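Local coordinates for PA14 domain-containing protein (Clostridium clariflavum, PDB 6QDI), which probably senses plant-biomass polysaccharides outside the cell through tandem calcium-binding PA14 domains, as part of a membrane-bound anti-sigma factor of the RsgI type, at residues Leu226-Gln231 / Gln256-Met261. Sequence-based numbering, arbitrary orientation.
Sequences LWIDRQ and QRVEVM
Strand 223-228 pairs antiparallel with strand 257-266, and a type I' turn, I228 to Q231, folds it back into strand 231-240 as a β-hairpin. W227 and M261 form a hydrogen-bonded pair: W227 N reaches M261 O at 2.8 Å, and M261 N donates to W227 O. On their face the flexible M261 side chain brings SD obliquely to the five-membered ring of W227, 4.9 Å from its centroid, a Met-aromatic contact. Branched apolar residues suit the buried face, where I228 CG2 packs on V258 CG1 at 3.5 Å and L226 CD1 on V260 CG2. Within this second PA14 domain, strand 198-207 flanks 257-266 on its other edge. Beyond the strand, D229 N donates to E259 O; with CG beside the backbone N (chi1 -70°), D229 accepts E259 N at OD1, 2.8 Å away and above the carboxylate plane, standing in for a main-chain acceptor. A water donates to D229 OD2 and R257 O and accepts from Q256 NE2, while K253 N holds Q256 OE1. R230 and E259 form a side-on salt bridge, opposite charges suiting this exposed turn: NE to OE1 is nearly straight at 2.7 Å, NH2 to OE2 bent at 3.2 Å, guanidinium and carboxylate planes 57° apart.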
loop_
_atom_site.group_PDB
_atom_site.type_symbol
_atom_site.label_atom_id
_atom_site.label_comp_id
_atom_site.label_asym_id
_atom_site.label_seq_id
_atom_site.Cartn_x
_atom_site.Cartn_y
_atom_site.Cartn_z
ATOM N N LEU A 226 4.739 22.135 -0.176
ATOM C CA LEU A 226 5.090 21.907 1.212
ATOM C C LEU A 226 5.524 23.187 1.898
ATOM O O LEU A 226 6.496 23.843 1.478
ATOM C CB LEU A 226 6.249 20.911 1.338
ATOM C CG LEU A 226 6.663 20.565 2.761
ATOM C CD1 LEU A 226 5.604 19.723 3.473
ATOM C CD2 LEU A 226 7.979 19.801 2.756
ATOM N N TRP A 227 4.812 23.511 2.974
ATOM C CA TRP A 227 5.112 24.639 3.865
ATOM C C TRP A 227 5.683 24.078 5.163
ATOM O O TRP A 227 5.089 23.198 5.790
ATOM C CB TRP A 227 3.834 25.408 4.194
ATOM C CG TRP A 227 3.203 26.066 3.032
ATOM C CD1 TRP A 227 2.416 25.508 2.061
ATOM C CD2 TRP A 227 3.320 27.465 2.675
ATOM N NE1 TRP A 227 2.009 26.470 1.165
ATOM C CE2 TRP A 227 2.541 27.677 1.514
ATOM C CE3 TRP A 227 3.967 28.561 3.250
ATOM C CZ2 TRP A 227 2.434 28.929 0.899
ATOM C CZ3 TRP A 227 3.846 29.807 2.660
ATOM C CH2 TRP A 227 3.076 29.980 1.495
ATOM N N ILE A 228 6.835 24.596 5.567
ATOM C CA ILE A 228 7.533 24.201 6.791
ATOM C C ILE A 228 7.756 25.502 7.559
ATOM O O ILE A 228 8.432 26.424 7.054
ATOM C CB ILE A 228 8.895 23.521 6.430
ATOM C CG1 ILE A 228 8.674 22.167 5.775
ATOM C CG2 ILE A 228 9.802 23.472 7.607
ATOM C CD1 ILE A 228 8.047 21.109 6.629
ATOM N N ASP A 229 7.173 25.590 8.749
ATOM C CA ASP A 229 7.252 26.824 9.535
ATOM C C ASP A 229 6.871 28.047 8.726
ATOM O O ASP A 229 7.477 29.114 8.797
ATOM C CB ASP A 229 8.593 26.961 10.240
ATOM C CG ASP A 229 8.769 25.961 11.363
ATOM O OD1 ASP A 229 7.751 25.544 11.971
ATOM O OD2 ASP A 229 9.942 25.611 11.669
ATOM N N ARG A 230 5.799 27.904 7.932
ATOM C CA ARG A 230 5.194 28.985 7.135
ATOM C C ARG A 230 6.126 29.541 6.069
ATOM O O ARG A 230 5.913 30.652 5.596
ATOM C CB ARG A 230 4.593 30.070 8.016
ATOM C CG ARG A 230 3.625 29.475 8.989
ATOM C CD ARG A 230 2.862 30.541 9.745
ATOM N NE ARG A 230 2.080 29.918 10.778
ATOM C CZ ARG A 230 1.533 30.608 11.769
ATOM N NH1 ARG A 230 1.483 31.953 11.755
ATOM N NH2 ARG A 230 0.999 29.944 12.765
ATOM N N GLN A 231 7.074 28.715 5.629
ATOM C CA GLN A 231 7.903 29.000 4.448
ATOM C C GLN A 231 7.591 27.966 3.390
ATOM O O GLN A 231 7.521 26.751 3.692
ATOM C CB GLN A 231 9.379 28.903 4.823
ATOM C CG GLN A 231 9.816 29.911 5.871
ATOM C CD GLN A 231 9.763 31.341 5.381
ATOM O OE1 GLN A 231 9.991 31.637 4.206
ATOM N NE2 GLN A 231 9.453 32.249 6.291
ATOM N N GLN A 256 11.729 19.837 18.867
ATOM C CA GLN A 256 11.285 20.967 18.116
ATOM C C GLN A 256 10.002 20.615 17.363
ATOM O O GLN A 256 9.884 19.525 16.828
ATOM C CB GLN A 256 12.392 21.397 17.131
ATOM C CG GLN A 256 12.055 22.571 16.257
ATOM C CD GLN A 256 13.211 23.101 15.486
ATOM O OE1 GLN A 256 14.368 22.679 15.690
ATOM N NE2 GLN A 256 12.930 24.068 14.630
ATOM N N ARG A 257 9.052 21.540 17.320
ATOM C CA ARG A 257 7.803 21.366 16.602
ATOM C C ARG A 257 7.897 22.191 15.344
ATOM O O ARG A 257 8.018 23.416 15.373
ATOM C CB ARG A 257 6.600 21.751 17.465
ATOM C CG ARG A 257 6.182 20.650 18.399
ATOM C CD ARG A 257 5.242 21.115 19.491
ATOM N NE ARG A 257 4.159 21.985 19.022
ATOM C CZ ARG A 257 2.951 21.619 18.584
ATOM N NH1 ARG A 257 2.102 22.547 18.188
ATOM N NH2 ARG A 257 2.594 20.344 18.455
ATOM N N VAL A 258 7.854 21.503 14.203
ATOM C CA VAL A 258 7.923 22.107 12.885
ATOM C C VAL A 258 6.516 22.149 12.331
ATOM O O VAL A 258 5.875 21.111 12.156
ATOM C CB VAL A 258 8.880 21.280 11.965
ATOM C CG1 VAL A 258 8.876 21.830 10.571
ATOM C CG2 VAL A 258 10.263 21.170 12.578
ATOM N N GLU A 259 5.988 23.334 12.083
ATOM C CA GLU A 259 4.621 23.481 11.542
ATOM C C GLU A 259 4.610 23.017 10.092
ATOM O O GLU A 259 5.446 23.427 9.310
ATOM C CB GLU A 259 4.171 24.923 11.657
ATOM C CG GLU A 259 2.692 25.141 11.372
ATOM C CD GLU A 259 2.288 26.619 11.502
ATOM O OE1 GLU A 259 1.625 27.223 10.605
ATOM O OE2 GLU A 259 2.607 27.221 12.471
ATOM N N VAL A 260 3.645 22.160 9.730
ATOM C CA VAL A 260 3.586 21.630 8.371
ATOM C C VAL A 260 2.228 21.876 7.762
ATOM O O VAL A 260 1.183 21.615 8.386
ATOM C CB VAL A 260 3.972 20.148 8.326
ATOM C CG1 VAL A 260 3.136 19.247 9.182
ATOM C CG2 VAL A 260 4.048 19.610 6.911
ATOM N N MET A 261 2.262 22.277 6.489
ATOM C CA MET A 261 1.063 22.259 5.633
ATOM C C MET A 261 1.515 21.630 4.323
ATOM O O MET A 261 2.420 22.134 3.653
ATOM C CB MET A 261 0.501 23.653 5.399
ATOM C CG MET A 261 -0.745 23.640 4.517
ATOM S SD MET A 261 -1.450 25.250 4.215
ATOM C CE MET A 261 -1.936 25.769 5.808
HETATM O O HOH W 1 10.162 24.925 14.296
HETATM O O HOH W 2 4.087 25.631 7.714
#